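Local coordinates for protein putative glucose-6-phosphate 1-epimerase (Salmonella typhimurium, PDB 2HTA) that probably interconverts the alpha and beta anomers of glucose 6-phosphate and related hexose 6-phosphates, acting as a mutarotase of the aldose 1-epimerase type, at residues I94-F99 and I164-H169; H110-N115 and H148-L153; T30-R35 and D47-K52; F21-I26 and L41-V46; C232-D237 and N241-V246. All coordinates share one frame; numbering follows the deposited sequence.

Contact 1 (I94-F99 and I164-H169)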
# COMPACT_ATOMS: atom_id res chain seq x y z
N ILE A 94 4.19 0.46 3.03
CA ILE A 94 5.42 -0.19 2.50
C ILE A 94 5.92 -1.11 3.63
O ILE A 94 6.26 -0.62 4.72
CB ILE A 94 6.53 0.85 2.17
CG1 ILE A 94 6.08 1.65 0.89
CG2 ILE A 94 7.95 0.18 1.90
CD1 ILE A 94 6.93 2.91 0.74
N CYS A 95 5.93 -2.40 3.35
CA CYS A 95 6.29 -3.40 4.36
C CYS A 95 7.69 -3.86 4.06
O CYS A 95 7.93 -4.58 3.11
CB CYS A 95 5.36 -4.58 4.29
SG CYS A 95 3.55 -4.13 4.35
N TRP A 96 8.61 -3.44 4.89
CA TRP A 96 10.04 -3.71 4.67
C TRP A 96 10.81 -3.53 5.98
O TRP A 96 10.56 -2.59 6.69
CB TRP A 96 10.55 -2.71 3.62
CG TRP A 96 11.94 -3.03 3.10
CD1 TRP A 96 12.24 -3.72 1.97
CD2 TRP A 96 13.20 -2.62 3.68
NE1 TRP A 96 13.62 -3.82 1.84
CE2 TRP A 96 14.22 -3.14 2.87
CE3 TRP A 96 13.54 -1.87 4.82
CZ2 TRP A 96 15.59 -2.95 3.16
CZ3 TRP A 96 14.90 -1.66 5.11
CH2 TRP A 96 15.90 -2.21 4.28
N PRO A 97 11.84 -4.37 6.27
CA PRO A 97 12.42 -5.46 5.50
C PRO A 97 11.83 -6.84 5.81
O PRO A 97 12.48 -7.84 5.50
CB PRO A 97 13.91 -5.38 5.90
CG PRO A 97 13.86 -5.00 7.38
CD PRO A 97 12.59 -4.15 7.53
N TRP A 98 10.63 -6.93 6.38
CA TRP A 98 9.89 -8.20 6.38
C TRP A 98 8.44 -8.00 6.12
O TRP A 98 7.91 -6.91 6.35
CB TRP A 98 10.13 -9.08 7.66
CG TRP A 98 9.61 -8.43 8.92
CD1 TRP A 98 8.34 -8.53 9.46
CD2 TRP A 98 10.34 -7.55 9.77
NE1 TRP A 98 8.25 -7.78 10.61
CE2 TRP A 98 9.46 -7.17 10.83
CE3 TRP A 98 11.67 -7.11 9.78
CZ2 TRP A 98 9.86 -6.31 11.87
CZ3 TRP A 98 12.07 -6.24 10.83
CH2 TRP A 98 11.16 -5.85 11.84
N PHE A 99 7.81 -9.02 5.57
CA PHE A 99 6.38 -9.03 5.35
C PHE A 99 5.74 -9.95 6.42
O PHE A 99 6.27 -11.03 6.71
CB PHE A 99 6.06 -9.59 3.94
CG PHE A 99 4.59 -9.78 3.70
CD1 PHE A 99 3.73 -8.66 3.63
CD2 PHE A 99 4.04 -11.05 3.62
CE1 PHE A 99 2.35 -8.84 3.42
CE2 PHE A 99 2.66 -11.22 3.43
CZ PHE A 99 1.83 -10.08 3.31
N ILE A 164 4.03 2.57 -8.33
CA ILE A 164 4.75 2.54 -7.04
C ILE A 164 5.95 1.64 -7.29
O ILE A 164 5.78 0.55 -7.80
CB ILE A 164 3.86 1.97 -5.93
CG1 ILE A 164 2.58 2.83 -5.83
CG2 ILE A 164 4.64 1.98 -4.55
CD1 ILE A 164 1.38 2.14 -5.18
N GLU A 165 7.16 2.11 -6.99
CA GLU A 165 8.33 1.24 -7.14
C GLU A 165 9.19 1.38 -5.89
O GLU A 165 9.59 2.49 -5.52
CB GLU A 165 9.12 1.66 -8.38
CG GLU A 165 10.47 0.88 -8.59
CD GLU A 165 11.31 1.48 -9.72
OE1 GLU A 165 11.76 2.64 -9.61
OE2 GLU A 165 11.51 0.78 -10.74
N LEU A 166 9.41 0.27 -5.21
CA LEU A 166 10.30 0.20 -4.05
C LEU A 166 11.67 -0.41 -4.41
O LEU A 166 11.76 -1.48 -4.99
CB LEU A 166 9.63 -0.65 -2.98
CG LEU A 166 10.45 -0.72 -1.68
CD1 LEU A 166 10.45 0.61 -0.91
CD2 LEU A 166 9.91 -1.89 -0.82
N GLU A 167 12.76 0.24 -3.99
CA GLU A 167 14.11 -0.20 -4.38
C GLU A 167 15.01 -0.10 -3.14
O GLU A 167 15.08 0.96 -2.50
CB GLU A 167 14.63 0.75 -5.47
CG GLU A 167 16.03 0.50 -5.90
CD GLU A 167 16.41 1.48 -7.06
OE1 GLU A 167 17.11 2.53 -6.84
OE2 GLU A 167 15.96 1.18 -8.18
N ALA A 168 15.62 -1.22 -2.79
CA ALA A 168 16.41 -1.32 -1.54
C ALA A 168 17.89 -1.54 -1.90
O ALA A 168 18.23 -2.50 -2.61
CB ALA A 168 15.90 -2.45 -0.66
N HIS A 169 18.74 -0.63 -1.44
CA HIS A 169 20.18 -0.72 -1.70
C HIS A 169 20.88 -1.19 -0.44
O HIS A 169 20.71 -0.61 0.64
CB HIS A 169 20.73 0.66 -2.08
CG HIS A 169 20.18 1.18 -3.37
ND1 HIS A 169 20.89 1.16 -4.55
CD2 HIS A 169 18.99 1.75 -3.65
CE1 HIS A 169 20.15 1.69 -5.51
NE2 HIS A 169 18.99 2.06 -4.99
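L166 spreads its two methyls between I94 and W96. CD1 lies 3.8 Å from CG2 of I94; CD2 is 3.9 Å from that same I94 CG2 and 4.1 Å from CD1 of W96, reaching the pyrrole side of the indole. Two residues further along the strand, CB of A168 meets the indole obliquely, 3.7 Å from W96 NE1 and 3.9 Å from W96 CZ2. Because CG of W96 stands anti to its backbone N (chi1 -169°), the ring extends along strand 162-169 and touches both residues. The contact is wholly apolar and buried, packing strand 94-95, which pairs with strand 172-183, and the turn after it against the nine-stranded sheet, in the beta-supersandwich of the galactose mutarotase type. P97, which follows a cis peptide, fixes the other side of the indole: its CB sits 3.5 Å above the ring plane, over the centre. The W96 backbone bonds to F112 and A113, while the W146 and F150 rings meet the indole. On the reverse of strand 162-169, H169 NE2 donates to E167 OE1 over 2.7 Å, on the anti side but tilted 33° out of the carboxylate plane; R155 salt-bridges that carboxylate.

Contact 2 (H110-N115 and H148-L153)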
# COMPACT_ATOMS: atom_id res chain seq x y z
N HIS A 110 5.17 -6.54 9.32
CA HIS A 110 5.42 -5.69 8.12
C HIS A 110 6.60 -4.74 8.27
O HIS A 110 6.62 -3.64 7.66
CB HIS A 110 4.15 -4.94 7.69
CG HIS A 110 2.98 -5.84 7.43
ND1 HIS A 110 3.09 -7.02 6.71
CD2 HIS A 110 1.69 -5.76 7.82
CE1 HIS A 110 1.91 -7.61 6.65
NE2 HIS A 110 1.04 -6.87 7.33
N GLY A 111 7.61 -5.16 9.05
CA GLY A 111 8.87 -4.41 9.10
C GLY A 111 8.87 -3.17 9.95
O GLY A 111 8.09 -3.06 10.92
N PHE A 112 9.72 -2.21 9.59
CA PHE A 112 9.79 -0.93 10.33
C PHE A 112 9.81 0.32 9.41
O PHE A 112 9.71 1.45 9.89
CB PHE A 112 10.97 -0.94 11.30
CG PHE A 112 12.28 -1.18 10.64
CD1 PHE A 112 12.89 -2.43 10.75
CD2 PHE A 112 12.91 -0.19 9.88
CE1 PHE A 112 14.12 -2.66 10.16
CE2 PHE A 112 14.16 -0.43 9.28
CZ PHE A 112 14.75 -1.70 9.40
N ALA A 113 9.95 0.12 8.10
CA ALA A 113 10.00 1.29 7.18
C ALA A 113 8.73 2.15 7.21
O ALA A 113 8.80 3.37 7.04
CB ALA A 113 10.31 0.81 5.78
N ARG A 114 7.58 1.54 7.50
CA ARG A 114 6.28 2.26 7.49
C ARG A 114 6.13 3.14 8.71
O ARG A 114 5.17 3.93 8.84
CB ARG A 114 5.13 1.27 7.36
CG ARG A 114 5.01 0.24 8.53
CD ARG A 114 3.90 -0.69 8.19
NE ARG A 114 3.63 -1.66 9.24
CZ ARG A 114 2.44 -2.14 9.52
NH1 ARG A 114 1.36 -1.73 8.85
NH2 ARG A 114 2.30 -3.05 10.52
N ASN A 115 7.05 2.96 9.68
CA ASN A 115 6.99 3.70 10.95
C ASN A 115 7.93 4.89 11.03
O ASN A 115 7.80 5.74 11.95
CB ASN A 115 7.34 2.76 12.13
CG ASN A 115 6.47 1.51 12.18
OD1 ASN A 115 6.81 0.46 11.59
ND2 ASN A 115 5.32 1.61 12.83
N HIS A 148 22.07 -3.66 9.72
CA HIS A 148 22.42 -3.63 8.31
C HIS A 148 22.23 -2.19 7.82
O HIS A 148 21.20 -1.55 8.10
CB HIS A 148 21.46 -4.49 7.49
CG HIS A 148 21.30 -5.88 8.02
ND1 HIS A 148 22.15 -6.91 7.66
CD2 HIS A 148 20.40 -6.41 8.89
CE1 HIS A 148 21.79 -8.02 8.30
NE2 HIS A 148 20.73 -7.75 9.05
N ASP A 149 23.20 -1.67 7.10
CA ASP A 149 22.98 -0.39 6.50
C ASP A 149 22.13 -0.52 5.24
O ASP A 149 22.17 -1.55 4.55
CB ASP A 149 24.28 0.36 6.28
CG ASP A 149 24.72 1.07 7.57
OD1 ASP A 149 24.08 2.10 8.06
OD2 ASP A 149 25.65 0.54 8.13
N PHE A 150 21.37 0.52 4.95
CA PHE A 150 20.50 0.46 3.76
C PHE A 150 20.13 1.89 3.31
O PHE A 150 20.23 2.84 4.10
CB PHE A 150 19.19 -0.33 4.09
CG PHE A 150 18.25 0.39 5.08
CD1 PHE A 150 18.31 0.10 6.47
CD2 PHE A 150 17.31 1.32 4.64
CE1 PHE A 150 17.44 0.75 7.33
CE2 PHE A 150 16.48 2.02 5.50
CZ PHE A 150 16.53 1.71 6.89
N THR A 151 19.74 2.01 2.04
CA THR A 151 19.02 3.18 1.54
C THR A 151 17.83 2.61 0.74
O THR A 151 18.02 1.80 -0.19
CB THR A 151 19.89 4.02 0.58
OG1 THR A 151 21.06 4.44 1.27
CG2 THR A 151 19.11 5.25 0.14
N LEU A 152 16.61 3.01 1.13
CA LEU A 152 15.40 2.52 0.52
C LEU A 152 14.80 3.72 -0.21
O LEU A 152 14.77 4.83 0.35
CB LEU A 152 14.40 2.15 1.61
CG LEU A 152 13.81 0.78 1.84
CD1 LEU A 152 12.55 0.89 2.80
CD2 LEU A 152 13.49 -0.00 0.58
N LEU A 153 14.44 3.52 -1.48
CA LEU A 153 13.78 4.53 -2.29
C LEU A 153 12.39 4.09 -2.67
O LEU A 153 12.20 2.94 -3.06
CB LEU A 153 14.57 4.81 -3.60
CG LEU A 153 15.94 5.38 -3.24
CD1 LEU A 153 17.01 5.09 -4.20
CD2 LEU A 153 15.84 6.89 -3.00
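Two buried apolar pairs, F112 with F150 and A113 with L152, join the loop leading to strand 119-125 to F150-L152, leading into strand 151-158. The F112 ring presents its edge to F150: CE2 of F112 lies 4.0 Å from both CZ and CE1 of F150, and CE1 of F150 lies near the plane of the F112 ring. Both rings leave their backbones between N and carbonyl carbon (chi1 57° for F112, 68° for F150), and the two side chains run past one another from opposite ends. Beside them, CB of A113 points at strand 151-158 and packs 3.7 Å from CD1 of L152. A backbone bond from N115 N to F112 O (3.1 Å) tightens the chain around A113. R114, which probably binds substrate as in relatives, belongs to this turn; CB of H110 lies 3.5 Å above the R114 guanidinium plane, toward its rim, and R114 NH2 bonds to S109 O. Behind F150 stand L136 of strand 130-137 and F172 of strand 172-183, and L152 reaches W118.

Contact 3 (T30-R35 and D47-K52); sequences TPVLSR and DHPQVK
At the end of the beta hairpin of strands 33-38 and 41-48 away from its connecting turn, V32 meets D47 and H48, where the second strand enters the turn to strand 51-56. D47 N donates to V32 O over 2.8 Å, nearly straight at 169° and in the carbonyl plane. V32 also carries the side-chain contact: its CB is 3.5 Å from D47 O, and CG1 continues to the H48 imidazole, 3.9 Å from CD2 and oblique to the ring. With CG of H48 anti to the backbone N (chi1 176°), the V32 and H48 side chains lie side by side and point the same way, both touching V130. An ST turn sets V32, T30 OG1 accepting from V32 N; that hydroxyl also bonds to E125. H48 opens a type I beta turn ending at V51, and its NE2 bonds to D126 O. CD of P49 sits over one imidazole face, toward its rim, while Q50 N donates to H48 ND1 at 2.9 Å, 19° out of the ring plane.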
# COMPACT_ATOMS: atom_id res chain seq x y z
N THR A 30 5.42 23.40 -5.02
CA THR A 30 5.20 23.73 -6.43
C THR A 30 3.75 24.10 -6.59
O THR A 30 2.98 24.02 -5.62
CB THR A 30 5.50 22.49 -7.37
OG1 THR A 30 4.45 21.53 -7.24
CG2 THR A 30 6.83 21.87 -7.09
N PRO A 31 3.31 24.53 -7.79
CA PRO A 31 1.89 24.87 -7.86
C PRO A 31 0.94 23.73 -7.46
O PRO A 31 -0.19 23.99 -7.04
CB PRO A 31 1.69 25.23 -9.37
CG PRO A 31 3.08 25.68 -9.80
CD PRO A 31 4.01 24.77 -9.06
N VAL A 32 1.37 22.45 -7.58
CA VAL A 32 0.45 21.38 -7.25
C VAL A 32 0.79 20.61 -5.96
O VAL A 32 -0.03 19.85 -5.50
CB VAL A 32 0.25 20.39 -8.40
CG1 VAL A 32 -0.18 21.16 -9.68
CG2 VAL A 32 1.55 19.66 -8.63
N LEU A 33 1.99 20.82 -5.44
CA LEU A 33 2.53 20.06 -4.31
C LEU A 33 2.66 20.98 -3.13
O LEU A 33 3.31 22.03 -3.22
CB LEU A 33 3.92 19.56 -4.64
CG LEU A 33 4.12 18.24 -5.38
CD1 LEU A 33 5.63 17.99 -5.59
CD2 LEU A 33 3.42 17.08 -4.67
N SER A 34 2.12 20.56 -2.00
CA SER A 34 2.23 21.33 -0.77
C SER A 34 2.54 20.38 0.36
O SER A 34 2.25 19.19 0.27
CB SER A 34 0.91 22.06 -0.47
OG SER A 34 -0.19 21.14 -0.26
N ARG A 35 3.20 20.90 1.39
CA ARG A 35 3.23 20.23 2.69
C ARG A 35 2.15 20.75 3.67
O ARG A 35 1.91 21.97 3.80
CB ARG A 35 4.59 20.34 3.36
CG ARG A 35 4.48 19.77 4.82
CD ARG A 35 5.75 19.64 5.58
NE ARG A 35 6.43 20.90 5.92
CZ ARG A 35 6.38 21.54 7.09
NH1 ARG A 35 5.63 21.14 8.11
NH2 ARG A 35 7.11 22.66 7.20
N ASP A 47 -2.41 18.33 -5.44
CA ASP A 47 -3.72 18.76 -5.87
C ASP A 47 -3.49 19.30 -7.31
O ASP A 47 -3.12 20.47 -7.50
CB ASP A 47 -4.21 19.86 -4.93
CG ASP A 47 -5.61 20.38 -5.28
OD1 ASP A 47 -6.15 20.08 -6.38
OD2 ASP A 47 -6.19 21.12 -4.45
N HIS A 48 -3.62 18.40 -8.29
CA HIS A 48 -3.25 18.69 -9.67
C HIS A 48 -4.53 18.60 -10.48
O HIS A 48 -5.45 17.87 -10.08
CB HIS A 48 -2.23 17.59 -10.07
CG HIS A 48 -1.76 17.62 -11.48
ND1 HIS A 48 -2.49 17.12 -12.53
CD2 HIS A 48 -0.57 18.00 -12.00
CE1 HIS A 48 -1.79 17.21 -13.64
NE2 HIS A 48 -0.62 17.77 -13.35
N PRO A 49 -4.62 19.30 -11.64
CA PRO A 49 -5.87 19.22 -12.43
C PRO A 49 -6.32 17.81 -12.86
O PRO A 49 -7.53 17.57 -13.03
CB PRO A 49 -5.52 20.05 -13.67
CG PRO A 49 -4.60 21.08 -13.14
CD PRO A 49 -3.67 20.22 -12.27
N GLN A 50 -5.36 16.88 -13.04
CA GLN A 50 -5.69 15.54 -13.51
C GLN A 50 -5.68 14.48 -12.38
O GLN A 50 -5.99 13.32 -12.63
CB GLN A 50 -4.64 15.12 -14.55
CG GLN A 50 -4.65 16.01 -15.80
CD GLN A 50 -5.96 15.82 -16.49
OE1 GLN A 50 -6.22 14.76 -17.05
NE2 GLN A 50 -6.84 16.77 -16.35
N VAL A 51 -5.30 14.86 -11.17
CA VAL A 51 -5.18 13.86 -10.08
C VAL A 51 -5.05 14.53 -8.70
O VAL A 51 -4.38 15.54 -8.55
CB VAL A 51 -3.89 12.97 -10.30
CG1 VAL A 51 -2.57 13.82 -10.53
CG2 VAL A 51 -3.75 11.90 -9.15
N LYS A 52 -5.67 13.92 -7.70
CA LYS A 52 -5.48 14.31 -6.32
C LYS A 52 -4.87 13.11 -5.59
O LYS A 52 -5.34 12.00 -5.77
CB LYS A 52 -6.84 14.62 -5.68
CG LYS A 52 -7.38 15.97 -6.15
CD LYS A 52 -8.71 16.25 -5.46
CE LYS A 52 -9.25 17.64 -5.91
NZ LYS A 52 -10.73 17.78 -5.69

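Contact 4 (F21-I26 and L41-V46)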
# COMPACT_ATOMS: atom_id res chain seq x y z
N PHE A 21 -7.33 17.13 2.35
CA PHE A 21 -7.28 18.15 1.29
C PHE A 21 -7.86 19.51 1.76
O PHE A 21 -7.67 20.52 1.10
CB PHE A 21 -8.01 17.66 0.06
CG PHE A 21 -7.19 16.69 -0.76
CD1 PHE A 21 -6.42 17.16 -1.81
CD2 PHE A 21 -7.14 15.35 -0.42
CE1 PHE A 21 -5.60 16.31 -2.54
CE2 PHE A 21 -6.32 14.47 -1.17
CZ PHE A 21 -5.56 14.97 -2.23
N ALA A 22 -8.52 19.49 2.93
CA ALA A 22 -9.02 20.74 3.54
C ALA A 22 -7.96 21.41 4.40
O ALA A 22 -8.11 22.59 4.78
CB ALA A 22 -10.29 20.44 4.36
N LEU A 23 -6.86 20.71 4.70
CA LEU A 23 -5.80 21.26 5.57
C LEU A 23 -5.09 22.50 5.00
O LEU A 23 -4.97 22.62 3.76
CB LEU A 23 -4.75 20.18 5.87
CG LEU A 23 -5.17 18.95 6.66
CD1 LEU A 23 -4.10 17.91 6.57
CD2 LEU A 23 -5.43 19.28 8.10
N PRO A 24 -4.64 23.45 5.88
CA PRO A 24 -3.89 24.63 5.45
C PRO A 24 -2.57 24.21 4.81
O PRO A 24 -1.98 23.21 5.25
CB PRO A 24 -3.56 25.35 6.78
CG PRO A 24 -4.42 24.79 7.75
CD PRO A 24 -4.86 23.44 7.34
N VAL A 25 -2.12 24.94 3.82
CA VAL A 25 -0.80 24.75 3.26
C VAL A 25 0.26 25.35 4.18
O VAL A 25 0.20 26.54 4.47
CB VAL A 25 -0.70 25.41 1.88
CG1 VAL A 25 0.76 25.50 1.41
CG2 VAL A 25 -1.60 24.65 0.91
N ILE A 26 1.23 24.54 4.63
CA ILE A 26 2.34 25.04 5.44
C ILE A 26 3.47 25.49 4.56
O ILE A 26 4.10 26.53 4.81
CB ILE A 26 2.83 24.00 6.44
CG1 ILE A 26 1.66 23.60 7.34
CG2 ILE A 26 4.08 24.55 7.21
CD1 ILE A 26 1.98 22.41 8.27
N LEU A 41 1.75 14.32 11.97
CA LEU A 41 2.45 13.90 10.74
C LEU A 41 2.45 14.92 9.62
O LEU A 41 1.39 15.49 9.30
CB LEU A 41 1.81 12.62 10.18
CG LEU A 41 1.76 11.41 11.14
CD1 LEU A 41 1.27 10.15 10.43
CD2 LEU A 41 3.15 11.17 11.75
N ASP A 42 3.63 15.12 9.06
CA ASP A 42 3.77 15.96 7.91
C ASP A 42 3.27 15.19 6.68
O ASP A 42 3.62 14.03 6.53
CB ASP A 42 5.22 16.32 7.73
CG ASP A 42 5.62 17.42 8.70
OD1 ASP A 42 4.75 18.24 9.08
OD2 ASP A 42 6.80 17.45 9.08
N LEU A 43 2.41 15.83 5.88
CA LEU A 43 1.82 15.22 4.66
C LEU A 43 2.27 16.00 3.41
O LEU A 43 2.42 17.21 3.46
CB LEU A 43 0.27 15.25 4.69
CG LEU A 43 -0.34 14.71 5.99
CD1 LEU A 43 -1.88 14.68 5.92
CD2 LEU A 43 0.20 13.27 6.26
N ILE A 44 2.47 15.28 2.31
CA ILE A 44 2.70 15.87 1.01
C ILE A 44 1.43 15.65 0.19
O ILE A 44 0.97 14.52 -0.01
CB ILE A 44 3.92 15.24 0.29
CG1 ILE A 44 5.20 15.30 1.18
CG2 ILE A 44 4.06 15.86 -1.12
CD1 ILE A 44 5.71 16.75 1.50
N VAL A 45 0.83 16.76 -0.27
CA VAL A 45 -0.46 16.71 -0.89
C VAL A 45 -0.33 17.19 -2.35
O VAL A 45 0.21 18.26 -2.60
CB VAL A 45 -1.51 17.57 -0.13
CG1 VAL A 45 -2.83 17.54 -0.88
CG2 VAL A 45 -1.70 17.08 1.36
N VAL A 46 -0.81 16.36 -3.27
CA VAL A 46 -0.82 16.63 -4.69
C VAL A 46 -2.25 17.07 -5.04
O VAL A 46 -3.21 16.30 -4.95
CB VAL A 46 -0.48 15.35 -5.53
CG1 VAL A 46 -0.60 15.63 -7.07
CG2 VAL A 46 0.92 14.80 -5.20
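From CB, the F21 side chain leaves the last turn of helix 14-22 and comes down on strand 41-48. With CG anti to the carbonyl carbon, chi1 -79° carries the ring to the strand, and the ring's rotation (chi2 -93°) turns its CD1-CE1 edge to it. CD1 lies 3.7 Å from CG1 of V45. CE1 makes the closest approaches, 3.5 Å to that V45 methyl and 3.4 Å to V46 O, and CZ is 3.8 Å from the same V46 oxygen. This carbonyl oxygen sits near the ring plane at its edge, so it looks at the C-H rim, whereas the V45 methyl meets the ring obliquely. V45 sends CG1 up to the ring because that branch is anti to its backbone N, and its side chain also touches R36. Past the helix end, the chain turns along the strand and L23 repeats the contact two residues back: its CD1 meets CD1 of L43 at 4.0 Å, the two leucine side chains crossing at about a right angle. L43 and V45 thus face the N-terminal segment, while V46 points to the opposite side of the sheet, against V130. K52 and A56 of strand 51-56 flank F21 and L43. A short N-terminal helix and its trailing loop thereby pack on part of the face of the five-stranded antiparallel sheet away from strand 130-137, in a beta-supersandwich of the mutarotase type.

Contact 5 (C232-D237 and N241-V246)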
# COMPACT_ATOMS: atom_id res chain seq x y z
N CYS A 232 -1.46 -9.29 -13.71
CA CYS A 232 -2.53 -8.34 -13.44
C CYS A 232 -3.65 -8.98 -12.62
O CYS A 232 -4.31 -9.92 -13.08
CB CYS A 232 -3.06 -7.84 -14.80
SG CYS A 232 -4.27 -6.49 -14.52
N SER A 233 -3.86 -8.49 -11.40
CA SER A 233 -5.06 -8.84 -10.66
C SER A 233 -6.17 -7.89 -11.07
O SER A 233 -5.92 -6.70 -11.26
CB SER A 233 -4.84 -8.68 -9.13
OG SER A 233 -3.66 -9.35 -8.65
N VAL A 234 -7.41 -8.37 -11.17
CA VAL A 234 -8.48 -7.44 -11.52
C VAL A 234 -9.53 -7.47 -10.42
O VAL A 234 -10.07 -8.55 -10.11
CB VAL A 234 -9.13 -7.79 -12.86
CG1 VAL A 234 -10.29 -6.80 -13.18
CG2 VAL A 234 -8.09 -7.87 -13.99
N ILE A 235 -9.80 -6.30 -9.83
CA ILE A 235 -10.85 -6.16 -8.79
C ILE A 235 -12.13 -5.73 -9.54
O ILE A 235 -12.11 -4.70 -10.24
CB ILE A 235 -10.53 -5.08 -7.73
CG1 ILE A 235 -9.14 -5.38 -7.12
CG2 ILE A 235 -11.72 -4.91 -6.68
CD1 ILE A 235 -8.59 -4.28 -6.21
N HIS A 236 -13.19 -6.52 -9.41
CA HIS A 236 -14.45 -6.20 -10.12
C HIS A 236 -15.40 -5.63 -9.09
O HIS A 236 -15.73 -6.33 -8.14
CB HIS A 236 -15.03 -7.50 -10.68
CG HIS A 236 -14.09 -8.23 -11.57
ND1 HIS A 236 -14.15 -8.14 -12.93
CD2 HIS A 236 -13.08 -9.09 -11.29
CE1 HIS A 236 -13.20 -8.89 -13.47
NE2 HIS A 236 -12.53 -9.48 -12.49
N ASP A 237 -15.88 -4.40 -9.33
CA ASP A 237 -16.73 -3.70 -8.39
C ASP A 237 -18.04 -3.26 -9.05
O ASP A 237 -18.06 -2.26 -9.74
CB ASP A 237 -16.02 -2.46 -7.85
CG ASP A 237 -16.79 -1.78 -6.71
OD1 ASP A 237 -18.02 -1.99 -6.50
OD2 ASP A 237 -16.14 -1.02 -6.02
N ASN A 241 -19.24 0.41 -10.12
CA ASN A 241 -19.26 0.26 -11.58
C ASN A 241 -17.90 0.43 -12.21
O ASN A 241 -17.72 1.18 -13.19
CB ASN A 241 -20.25 1.24 -12.20
CG ASN A 241 -21.68 1.01 -11.69
OD1 ASN A 241 -22.16 -0.14 -11.61
ND2 ASN A 241 -22.35 2.10 -11.31
N ARG A 242 -16.89 -0.23 -11.64
CA ARG A 242 -15.56 -0.08 -12.22
C ARG A 242 -14.75 -1.36 -11.99
O ARG A 242 -15.15 -2.17 -11.15
CB ARG A 242 -14.83 1.10 -11.56
CG ARG A 242 -14.46 0.95 -10.05
CD ARG A 242 -13.91 2.25 -9.55
NE ARG A 242 -13.50 2.15 -8.14
CZ ARG A 242 -12.95 3.16 -7.47
NH1 ARG A 242 -12.75 4.31 -8.09
NH2 ARG A 242 -12.58 3.01 -6.21
N THR A 243 -13.66 -1.52 -12.72
CA THR A 243 -12.62 -2.50 -12.27
C THR A 243 -11.35 -1.73 -11.92
O THR A 243 -11.08 -0.63 -12.45
CB THR A 243 -12.26 -3.53 -13.37
OG1 THR A 243 -11.87 -2.82 -14.52
CG2 THR A 243 -13.43 -4.41 -13.75
N ILE A 244 -10.60 -2.26 -10.96
CA ILE A 244 -9.28 -1.75 -10.70
C ILE A 244 -8.27 -2.85 -11.08
O ILE A 244 -8.39 -4.02 -10.64
CB ILE A 244 -9.12 -1.33 -9.22
CG1 ILE A 244 -10.10 -0.16 -8.84
CG2 ILE A 244 -7.69 -0.94 -8.94
CD1 ILE A 244 -10.36 -0.07 -7.26
N ASP A 245 -7.33 -2.49 -11.93
CA ASP A 245 -6.27 -3.40 -12.35
C ASP A 245 -5.10 -3.16 -11.43
O ASP A 245 -4.67 -2.02 -11.28
CB ASP A 245 -5.86 -3.09 -13.77
CG ASP A 245 -6.96 -3.39 -14.74
OD1 ASP A 245 -7.85 -4.28 -14.48
OD2 ASP A 245 -6.97 -2.72 -15.78
N VAL A 246 -4.56 -4.22 -10.82
CA VAL A 246 -3.39 -4.10 -9.94
C VAL A 246 -2.30 -4.97 -10.55
O VAL A 246 -2.43 -6.19 -10.58
CB VAL A 246 -3.73 -4.57 -8.49
CG1 VAL A 246 -2.61 -4.24 -7.55
CG2 VAL A 246 -5.01 -3.95 -7.98
O HOH W 1 -13.65 -0.24 -6.58
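D237 OD2 is gripped by two donors, water 1 at 2.7 Å and the backbone N of G185. The water in turn accepts from R242 NE (2.9 Å), lying in the guanidinium plane at its edge, and thus bridges the two residues, whose possible charges should favour each other; R242 NH1 and NH2 go to the E71, E72 and N183 carbonyls. These residues close an antiparallel beta hairpin, with a G1 bulge where N241 and R242 both face D237. S233 pairs with V246, I235 with I244 and D237 with R242 through reciprocal backbone bonds, I235 N to I244 O being the straightest at 177°. All six of these residues occupy the buried face, and I235 CD1 packs 4.0 Å from V246 CG2, with V281 behind. On the other face H236 and T243 lie side by side, and S193 bonds to H236 NE2. V234 CG1 serves two neighbours there, 3.8 Å from T243 CB and 3.5 Å above the H236 ring plane, toward its rim.

In the fold
Along the chain contacts 4 and 3 come first, their segments alternating, then contact 1 with contact 2 lying within its span, and contact 5 last. Contacts 3 and 4 share strand 41-48 of the five-stranded sheet, with centres about 10 Å apart, and a probable hydrogen bond from I26 N to R35 O joins them. Contacts 1 and 2, about 7 Å apart between centres, sit on neighbouring strands 162-169 and 151-158. Contact 5 is in that same nine-stranded sheet but across the chain's centre, its centre about 24 Å from that of contact 1. Contacts 1, 2 and 5 thus all lie toward the probable active site, whereas 3 and 4 hold the N-terminal sheet away from it.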